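Local coordinates for probable branched-chain amino acid ABC transporter, amino acid binding protein (Thermus thermophilus, PDB 3LKB) that binds valine and probably delivers branched-chain amino acids to an ABC transporter for uptake into the cell, at residues 106-111 against 125-130; 148-153 against 203-208. The protein carries 2 engineered substitutions. One frame throughout, in Å; residues are numbered along the deposited sequence.

Two neighbouring contacts, their centres about 14 Å apart, illustrate how a pocket residue of a periplasmic binding protein is backed by the surrounding fold. They follow one another along the chain: contact 1 lies where the chain passes from strand 101-103 to helix 126-140, setting the loop after that strand against the start of the helix, and contact 2 then pairs strands 145-150 and 201-205 inside the seven-stranded mixed sheet. Strand 145-150 follows helix 126-140 in the chain. The contacts also touch, since the Y126 ring of contact 1 packs on the side chain of Q205 from contact 2, a second layer behind Y126. Valine lies beside Y126, and the side chain of Q205 comes to about 6 Å from the valine.

Contact 1 of 2, residues 106-111 against 125-130. With VAL (valine), chain C.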
ATOM      1  N   MET A 106      17.613  -1.584   9.746  1.00  7.20           N
ATOM      2  CA  MET A 106      19.035  -1.355   9.879  1.00  6.77           C
ATOM      3  C   MET A 106      19.390  -1.040  11.352  1.00  7.86           C
ATOM      4  O   MET A 106      20.240  -0.188  11.678  1.00  8.23           O
ATOM      5  CB  MET A 106      19.400  -0.249   8.898  1.00  7.31           C
ATOM      6  CG  MET A 106      18.674  -0.411   7.465  1.00  4.91           C
ATOM      7  SD  MET A 106      18.837   1.089   6.532  1.00  3.01           S
ATOM      8  CE  MET A 106      18.466   0.417   4.928  1.00  9.58           C
ATOM      9  N   HIS A 107      18.739  -1.730  12.274  1.00  7.93           N
ATOM     10  CA  HIS A 107      18.981  -1.376  13.634  1.00  8.72           C
ATOM     11  C   HIS A 107      20.212  -2.127  14.132  1.00  9.34           C
ATOM     12  O   HIS A 107      20.283  -3.345  13.999  1.00  8.11           O
ATOM     13  CB  HIS A 107      17.785  -1.671  14.499  1.00  8.44           C
ATOM     14  CG  HIS A 107      17.987  -1.254  15.908  1.00  8.97           C
ATOM     15  ND1 HIS A 107      17.201  -1.705  16.949  1.00 13.57           N
ATOM     16  CD2 HIS A 107      18.914  -0.446  16.457  1.00  7.31           C
ATOM     17  CE1 HIS A 107      17.602  -1.147  18.074  1.00 12.91           C
ATOM     18  NE2 HIS A 107      18.643  -0.377  17.802  1.00 12.95           N
ATOM     19  N   ILE A 108      21.176  -1.408  14.695  1.00 10.18           N
ATOM     20  CA  ILE A 108      22.443  -2.055  15.087  1.00 11.89           C
ATOM     21  C   ILE A 108      22.298  -3.157  16.167  1.00 13.99           C
ATOM     22  O   ILE A 108      23.051  -4.170  16.192  1.00 14.65           O
ATOM     23  CB  ILE A 108      23.459  -1.023  15.532  1.00 11.36           C
ATOM     24  CG1 ILE A 108      24.833  -1.650  15.582  1.00  9.50           C
ATOM     25  CG2 ILE A 108      23.037  -0.371  16.889  1.00 11.25           C
ATOM     26  CD1 ILE A 108      25.430  -1.981  14.202  1.00  6.59           C
ATOM     27  N   GLU A 109      21.312  -2.961  17.035  1.00 14.16           N
ATOM     28  CA  GLU A 109      21.001  -3.894  18.107  1.00 16.28           C
ATOM     29  C   GLU A 109      20.769  -5.331  17.591  1.00 15.20           C
ATOM     30  O   GLU A 109      20.986  -6.327  18.307  1.00 15.09           O
ATOM     31  CB  GLU A 109      19.796  -3.343  18.921  1.00 16.35           C
ATOM     32  CG  GLU A 109      19.349  -4.185  20.123  1.00 25.01           C
ATOM     33  CD  GLU A 109      20.499  -4.492  21.097  1.00 34.33           C
ATOM     34  OE1 GLU A 109      21.403  -3.608  21.281  1.00 38.98           O
ATOM     35  OE2 GLU A 109      20.489  -5.605  21.691  1.00 35.48           O
ATOM     36  N   LEU A 110      20.335  -5.437  16.342  1.00 13.89           N
ATOM     37  CA  LEU A 110      20.095  -6.734  15.726  1.00 12.58           C
ATOM     38  C   LEU A 110      21.345  -7.579  15.591  1.00 12.34           C
ATOM     39  O   LEU A 110      21.234  -8.788  15.680  1.00 12.12           O
ATOM     40  CB  LEU A 110      19.450  -6.586  14.345  1.00 11.88           C
ATOM     41  CG  LEU A 110      18.086  -5.885  14.289  1.00 11.64           C
ATOM     42  CD1 LEU A 110      17.495  -5.932  12.856  1.00  6.91           C
ATOM     43  CD2 LEU A 110      17.106  -6.431  15.339  1.00  6.29           C
ATOM     44  N   ILE A 111      22.502  -6.959  15.352  1.00 12.38           N
ATOM     45  CA  ILE A 111      23.754  -7.704  15.211  1.00 13.77           C
ATOM     46  C   ILE A 111      24.622  -7.610  16.489  1.00 14.61           C
ATOM     47  O   ILE A 111      25.771  -7.995  16.474  1.00 14.13           O
ATOM     48  CB  ILE A 111      24.552  -7.353  13.913  1.00 13.91           C
ATOM     49  CG1 ILE A 111      24.700  -5.857  13.702  1.00 14.66           C
ATOM     50  CG2 ILE A 111      23.810  -7.848  12.669  1.00 13.39           C
ATOM     51  CD1 ILE A 111      25.977  -5.291  14.010  1.00 16.65           C
ATOM     52  N   SER A 125      23.836   1.174   9.794  1.00 12.69           N
ATOM     53  CA  SER A 125      22.746   1.091  10.752  1.00 11.64           C
ATOM     54  C   SER A 125      22.088   2.470  10.862  1.00 11.22           C
ATOM     55  O   SER A 125      22.683   3.469  10.419  1.00 10.38           O
ATOM     56  CB  SER A 125      23.291   0.634  12.100  1.00 11.84           C
ATOM     57  OG  SER A 125      24.141   1.618  12.682  1.00 11.92           O
ATOM     58  N   TYR A 126      20.891   2.512  11.452  1.00  9.77           N
ATOM     59  CA  TYR A 126      20.211   3.772  11.761  1.00 10.38           C
ATOM     60  C   TYR A 126      21.099   4.657  12.620  1.00  9.79           C
ATOM     61  O   TYR A 126      21.195   5.861  12.377  1.00  9.59           O
ATOM     62  CB  TYR A 126      18.871   3.554  12.520  1.00 10.23           C
ATOM     63  CG  TYR A 126      17.861   2.692  11.784  1.00 11.14           C
ATOM     64  CD1 TYR A 126      17.585   2.938  10.456  1.00 11.98           C
ATOM     65  CD2 TYR A 126      17.179   1.620  12.425  1.00 10.86           C
ATOM     66  CE1 TYR A 126      16.695   2.208   9.784  1.00 11.53           C
ATOM     67  CE2 TYR A 126      16.277   0.860  11.731  1.00  5.49           C
ATOM     68  CZ  TYR A 126      16.055   1.178  10.400  1.00  8.64           C
ATOM     69  OH  TYR A 126      15.205   0.518   9.598  1.00  7.68           O
ATOM     70  N   SER A 127      21.714   4.057  13.630  1.00  8.52           N
ATOM     71  CA  SER A 127      22.669   4.763  14.501  1.00  9.56           C
ATOM     72  C   SER A 127      23.853   5.449  13.799  1.00  9.89           C
ATOM     73  O   SER A 127      24.096   6.642  14.028  1.00 10.83           O
ATOM     74  CB  SER A 127      23.202   3.812  15.577  1.00  9.25           C
ATOM     75  OG  SER A 127      22.133   3.457  16.413  1.00  9.60           O
ATOM     76  N   GLU A 128      24.573   4.720  12.951  1.00  8.93           N
ATOM     77  CA  GLU A 128      25.681   5.335  12.213  1.00  9.45           C
ATOM     78  C   GLU A 128      25.176   6.511  11.371  1.00  8.72           C
ATOM     79  O   GLU A 128      25.792   7.571  11.348  1.00  9.73           O
ATOM     80  CB  GLU A 128      26.399   4.301  11.319  1.00  8.97           C
ATOM     81  CG  GLU A 128      27.682   4.812  10.687  1.00 14.30           C
ATOM     82  CD  GLU A 128      28.722   3.741  10.378  1.00 21.10           C
ATOM     83  OE1 GLU A 128      28.434   2.503  10.362  1.00 25.51           O
ATOM     84  OE2 GLU A 128      29.871   4.146  10.160  1.00 22.75           O
ATOM     85  N   GLN A 129      24.075   6.288  10.664  1.00  8.18           N
ATOM     86  CA  GLN A 129      23.387   7.289   9.846  1.00  7.20           C
ATOM     87  C   GLN A 129      23.104   8.525  10.669  1.00  6.55           C
ATOM     88  O   GLN A 129      23.493   9.618  10.292  1.00  6.77           O
ATOM     89  CB  GLN A 129      22.057   6.683   9.253  1.00  6.86           C
ATOM     90  CG  GLN A 129      22.342   5.625   8.196  1.00  5.98           C
ATOM     91  CD  GLN A 129      21.149   4.784   7.840  1.00 10.63           C
ATOM     92  OE1 GLN A 129      19.992   5.145   8.067  1.00 10.46           O
ATOM     93  NE2 GLN A 129      21.425   3.633   7.308  1.00 14.70           N
ATOM     94  N   VAL A 130      22.437   8.367  11.790  1.00  5.76           N
ATOM     95  CA  VAL A 130      22.079   9.468  12.623  1.00  6.29           C
ATOM     96  C   VAL A 130      23.293  10.209  13.214  1.00  7.17           C
ATOM     97  O   VAL A 130      23.330  11.392  13.164  1.00  6.91           O
ATOM     98  CB  VAL A 130      21.029   9.103  13.713  1.00  6.12           C
ATOM     99  CG1 VAL A 130      20.993  10.076  14.747  1.00  6.84           C
ATOM    100  CG2 VAL A 130      19.734   8.956  13.172  1.00  4.24           C
TER
HETATM  101  N   VAL C 393      10.667   0.559   8.673  1.00 17.73           N
HETATM  102  CA  VAL C 393      11.894  -0.230   9.077  1.00 16.42           C
HETATM  103  C   VAL C 393      12.005  -1.569   8.434  1.00 18.37           C
HETATM  104  O   VAL C 393      12.660  -1.585   7.415  1.00 21.88           O
HETATM  105  CB  VAL C 393      11.982  -0.501  10.562  1.00 15.87           C
HETATM  106  CG1 VAL C 393      10.934  -1.390  11.026  1.00 11.82           C
HETATM  107  CG2 VAL C 393      13.223  -1.094  10.816  1.00 12.79           C
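The carbonyl oxygen of M106 receives the backbone N-H of Y126, with M106 O and Y126 N 2.8 Å apart and the donor tilted 31° from the carbonyl plane. The same oxygen meets S125 CA at 3.0 Å in a CA-H...O contact, and so the loop is joined to the chain exactly where helix 126-140 begins. S125 is the N-cap of that helix: its OG accepts from E128 N in a nearly straight bond of 3.1 Å.

Around this polar core the side chains close in. M106 CB lies over one face of the Y126 ring, a CH-pi contact 4.0 Å from the centroid. With CG anti to its carbonyl carbon (chi1 -42°), M106 then sends an extended chain across the tyrosine at about a right angle. Its SD lies obliquely to the ring, a Met-aromatic contact with a sulfur-to-centroid distance of 5.0 Å, and also approaches Q129 NE2 at 3.7 Å. The amide of Q129 is held elsewhere, by H231 and T124. Further along the loop, I108 CB rests on S125 CB at 3.8 Å, while its CG2 reaches towards the hydroxyl of S127, which is itself bonded to D162. H382 and Y383 of helix 376-383 also touch I108.

Y126 belongs to the valine pocket, and a buried backbone bond combined with methionine packing over its ring would be expected to restrict both the position and the tilt of that pocket wall.

Contact 2 of 2, residues 148-153 against 203-208; sequences LVVHPS and VHQNVA
Three backbone hydrogen bonds join 148-153 to 203-208 in parallel pairing. V149 gives its N-H to V203 O at 3.0 Å and takes one from Q205 N through its own carbonyl oxygen; H151 N then donates to Q205 O, nearly along the C=O axis. CA-H...O contacts fill the intervals, from L148 to V203 O, from H204 to V149 O and from V150 to Q205 O.

Apolar packing follows the alternation of the strands. L148 and V203 run alongside each other from the same face of the sheet, with L148 CD2 3.8 Å from V203 CB, and further along that face V150 CG2 meets Q205 CB at 3.7 Å. The opposite face carries V149 and H204, where V149 CG1 comes within 3.9 Å of H204 CD2; I214 of helix 208-220 packs on both residues. Strands 145-150 and 201-205 are neighbours in the sheet of one alpha/beta domain of this leucine-binding protein family member, with 173-179 flanking the first and 226-229 the second, and helices packed on its faces.

Polar side chains gather where the strands end. The OD1 of N206 lies in the plane of the H151 ring, at its edge, 3.3 Å from H151 CD2, while the amide and ring planes stand 83° apart. That oxygen also accepts from V207 N, and N206 ND2 bonds to V180 O. The H151 ring shares a 2.6 Å hydrogen bond between H151 ND1 and S153 OG. A bend at chi2 (73°) turns Q205 CD aside from the extended path, and the amide NE2 bonds to the carbonyl of F155, a residue of the valine pocket.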
ATOM      1  N   LEU A 148      15.036  15.637  17.727  1.00 11.40           N
ATOM      2  CA  LEU A 148      14.830  14.410  17.029  1.00 11.39           C
ATOM      3  C   LEU A 148      13.334  14.196  16.903  1.00 11.42           C
ATOM      4  O   LEU A 148      12.594  14.399  17.872  1.00 11.79           O
ATOM      5  CB  LEU A 148      15.479  13.240  17.774  1.00 12.18           C
ATOM      6  CG  LEU A 148      16.990  13.290  18.115  1.00 14.68           C
ATOM      7  CD1 LEU A 148      17.452  11.938  18.729  1.00 16.27           C
ATOM      8  CD2 LEU A 148      17.888  13.674  16.938  1.00 14.64           C
ATOM      9  N   VAL A 149      12.897  13.791  15.704  1.00 10.66           N
ATOM     10  CA  VAL A 149      11.530  13.345  15.455  1.00  9.88           C
ATOM     11  C   VAL A 149      11.515  11.939  14.833  1.00  8.80           C
ATOM     12  O   VAL A 149      12.095  11.710  13.796  1.00  9.26           O
ATOM     13  CB  VAL A 149      10.758  14.350  14.534  1.00 10.58           C
ATOM     14  CG1 VAL A 149       9.437  13.758  14.057  1.00  9.77           C
ATOM     15  CG2 VAL A 149      10.489  15.619  15.269  1.00 10.13           C
ATOM     16  N   VAL A 150      10.729  11.052  15.409  1.00  7.95           N
ATOM     17  CA  VAL A 150      10.956   9.650  15.355  1.00  7.81           C
ATOM     18  C   VAL A 150       9.630   8.906  15.269  1.00  8.61           C
ATOM     19  O   VAL A 150       8.604   9.334  15.831  1.00  9.05           O
ATOM     20  CB  VAL A 150      11.711   9.320  16.611  1.00  8.25           C
ATOM     21  CG1 VAL A 150      11.073   8.259  17.441  1.00  9.16           C
ATOM     22  CG2 VAL A 150      13.141   9.116  16.325  1.00  9.27           C
ATOM     23  N   HIS A 151       9.631   7.824  14.504  1.00  8.06           N
ATOM     24  CA  HIS A 151       8.447   7.029  14.329  1.00  7.97           C
ATOM     25  C   HIS A 151       8.144   6.359  15.668  1.00  8.35           C
ATOM     26  O   HIS A 151       9.085   5.991  16.430  1.00  7.11           O
ATOM     27  CB  HIS A 151       8.739   5.984  13.259  1.00  8.12           C
ATOM     28  CG  HIS A 151       7.552   5.175  12.858  1.00  8.88           C
ATOM     29  ND1 HIS A 151       7.235   3.973  13.462  1.00  6.28           N
ATOM     30  CD2 HIS A 151       6.584   5.407  11.932  1.00  8.18           C
ATOM     31  CE1 HIS A 151       6.131   3.496  12.909  1.00  6.68           C
ATOM     32  NE2 HIS A 151       5.719   4.345  11.979  1.00  7.62           N
ATOM     33  N   PRO A 152       6.837   6.177  15.974  1.00  8.56           N
ATOM     34  CA  PRO A 152       6.489   5.648  17.306  1.00  8.84           C
ATOM     35  C   PRO A 152       6.629   4.149  17.297  1.00  8.94           C
ATOM     36  O   PRO A 152       5.656   3.458  17.168  1.00 10.28           O
ATOM     37  CB  PRO A 152       5.009   6.038  17.473  1.00  7.81           C
ATOM     38  CG  PRO A 152       4.683   6.945  16.217  1.00  8.42           C
ATOM     39  CD  PRO A 152       5.615   6.416  15.179  1.00  8.57           C
ATOM     40  N   SER A 153       7.841   3.642  17.378  1.00  9.59           N
ATOM     41  CA  SER A 153       8.029   2.206  17.376  1.00  9.61           C
ATOM     42  C   SER A 153       9.439   1.999  17.717  1.00  8.87           C
ATOM     43  O   SER A 153      10.212   2.943  17.716  1.00  9.29           O
ATOM     44  CB  SER A 153       7.781   1.608  15.983  1.00 10.42           C
ATOM     45  OG  SER A 153       8.514   2.310  15.006  1.00  8.93           O
ATOM     46  N   VAL A 203      16.403  16.341  13.132  1.00  9.15           N
ATOM     47  CA  VAL A 203      16.812  15.084  12.535  1.00  8.61           C
ATOM     48  C   VAL A 203      15.658  14.115  12.612  1.00  8.83           C
ATOM     49  O   VAL A 203      15.113  13.911  13.688  1.00  8.41           O
ATOM     50  CB  VAL A 203      18.001  14.494  13.280  1.00  8.58           C
ATOM     51  CG1 VAL A 203      18.299  13.070  12.793  1.00  5.80           C
ATOM     52  CG2 VAL A 203      19.186  15.404  13.101  1.00  7.75           C
ATOM     53  N   HIS A 204      15.313  13.501  11.480  1.00  9.15           N
ATOM     54  CA  HIS A 204      14.180  12.548  11.427  1.00  9.07           C
ATOM     55  C   HIS A 204      14.593  11.087  11.336  1.00  8.92           C
ATOM     56  O   HIS A 204      15.472  10.727  10.568  1.00  9.01           O
ATOM     57  CB  HIS A 204      13.343  12.837  10.189  1.00  8.73           C
ATOM     58  CG  HIS A 204      12.547  14.104  10.266  1.00  9.61           C
ATOM     59  ND1 HIS A 204      13.073  15.344   9.940  1.00  7.58           N
ATOM     60  CD2 HIS A 204      11.261  14.327  10.629  1.00  7.62           C
ATOM     61  CE1 HIS A 204      12.137  16.266  10.059  1.00  4.37           C
ATOM     62  NE2 HIS A 204      11.029  15.677  10.477  1.00  8.70           N
ATOM     63  N   GLN A 205      13.908  10.228  12.078  1.00  9.61           N
ATOM     64  CA  GLN A 205      13.988   8.787  11.852  1.00  7.79           C
ATOM     65  C   GLN A 205      12.590   8.278  11.595  1.00  7.78           C
ATOM     66  O   GLN A 205      11.808   8.024  12.510  1.00  8.11           O
ATOM     67  CB  GLN A 205      14.584   8.087  13.072  1.00  8.17           C
ATOM     68  CG  GLN A 205      14.389   6.572  13.115  1.00  7.08           C
ATOM     69  CD  GLN A 205      15.262   5.765  12.099  1.00  5.71           C
ATOM     70  OE1 GLN A 205      15.777   6.300  11.118  1.00  6.70           O
ATOM     71  NE2 GLN A 205      15.389   4.459  12.339  1.00  3.93           N
ATOM     72  N   ASN A 206      12.265   8.060  10.341  1.00  8.23           N
ATOM     73  CA  ASN A 206      10.889   7.770  10.009  1.00  8.15           C
ATOM     74  C   ASN A 206      10.810   7.220   8.598  1.00  8.26           C
ATOM     75  O   ASN A 206      11.851   7.072   7.945  1.00  8.61           O
ATOM     76  CB  ASN A 206      10.139   9.095  10.101  1.00  9.05           C
ATOM     77  CG  ASN A 206       8.761   8.951  10.709  1.00  9.47           C
ATOM     78  OD1 ASN A 206       8.099   7.937  10.503  1.00 11.38           O
ATOM     79  ND2 ASN A 206       8.326   9.963  11.472  1.00  7.66           N
ATOM     80  N   VAL A 207       9.603   6.902   8.126  1.00  7.20           N
ATOM     81  CA  VAL A 207       9.393   6.705   6.707  1.00  7.39           C
ATOM     82  C   VAL A 207       9.034   8.073   6.178  1.00  8.59           C
ATOM     83  O   VAL A 207       8.897   9.014   6.965  1.00  8.91           O
ATOM     84  CB  VAL A 207       8.291   5.685   6.333  1.00  6.81           C
ATOM     85  CG1 VAL A 207       8.849   4.228   6.383  1.00  4.59           C
ATOM     86  CG2 VAL A 207       7.023   5.882   7.210  1.00  7.97           C
ATOM     87  N   ALA A 208       8.880   8.168   4.862  1.00  8.46           N
ATOM     88  CA  ALA A 208       8.770   9.439   4.193  1.00  9.37           C
ATOM     89  C   ALA A 208       7.460  10.240   4.397  1.00  9.16           C
ATOM     90  O   ALA A 208       7.510  11.459   4.384  1.00  9.84           O
ATOM     91  CB  ALA A 208       9.076   9.268   2.711  1.00  8.95           C
TER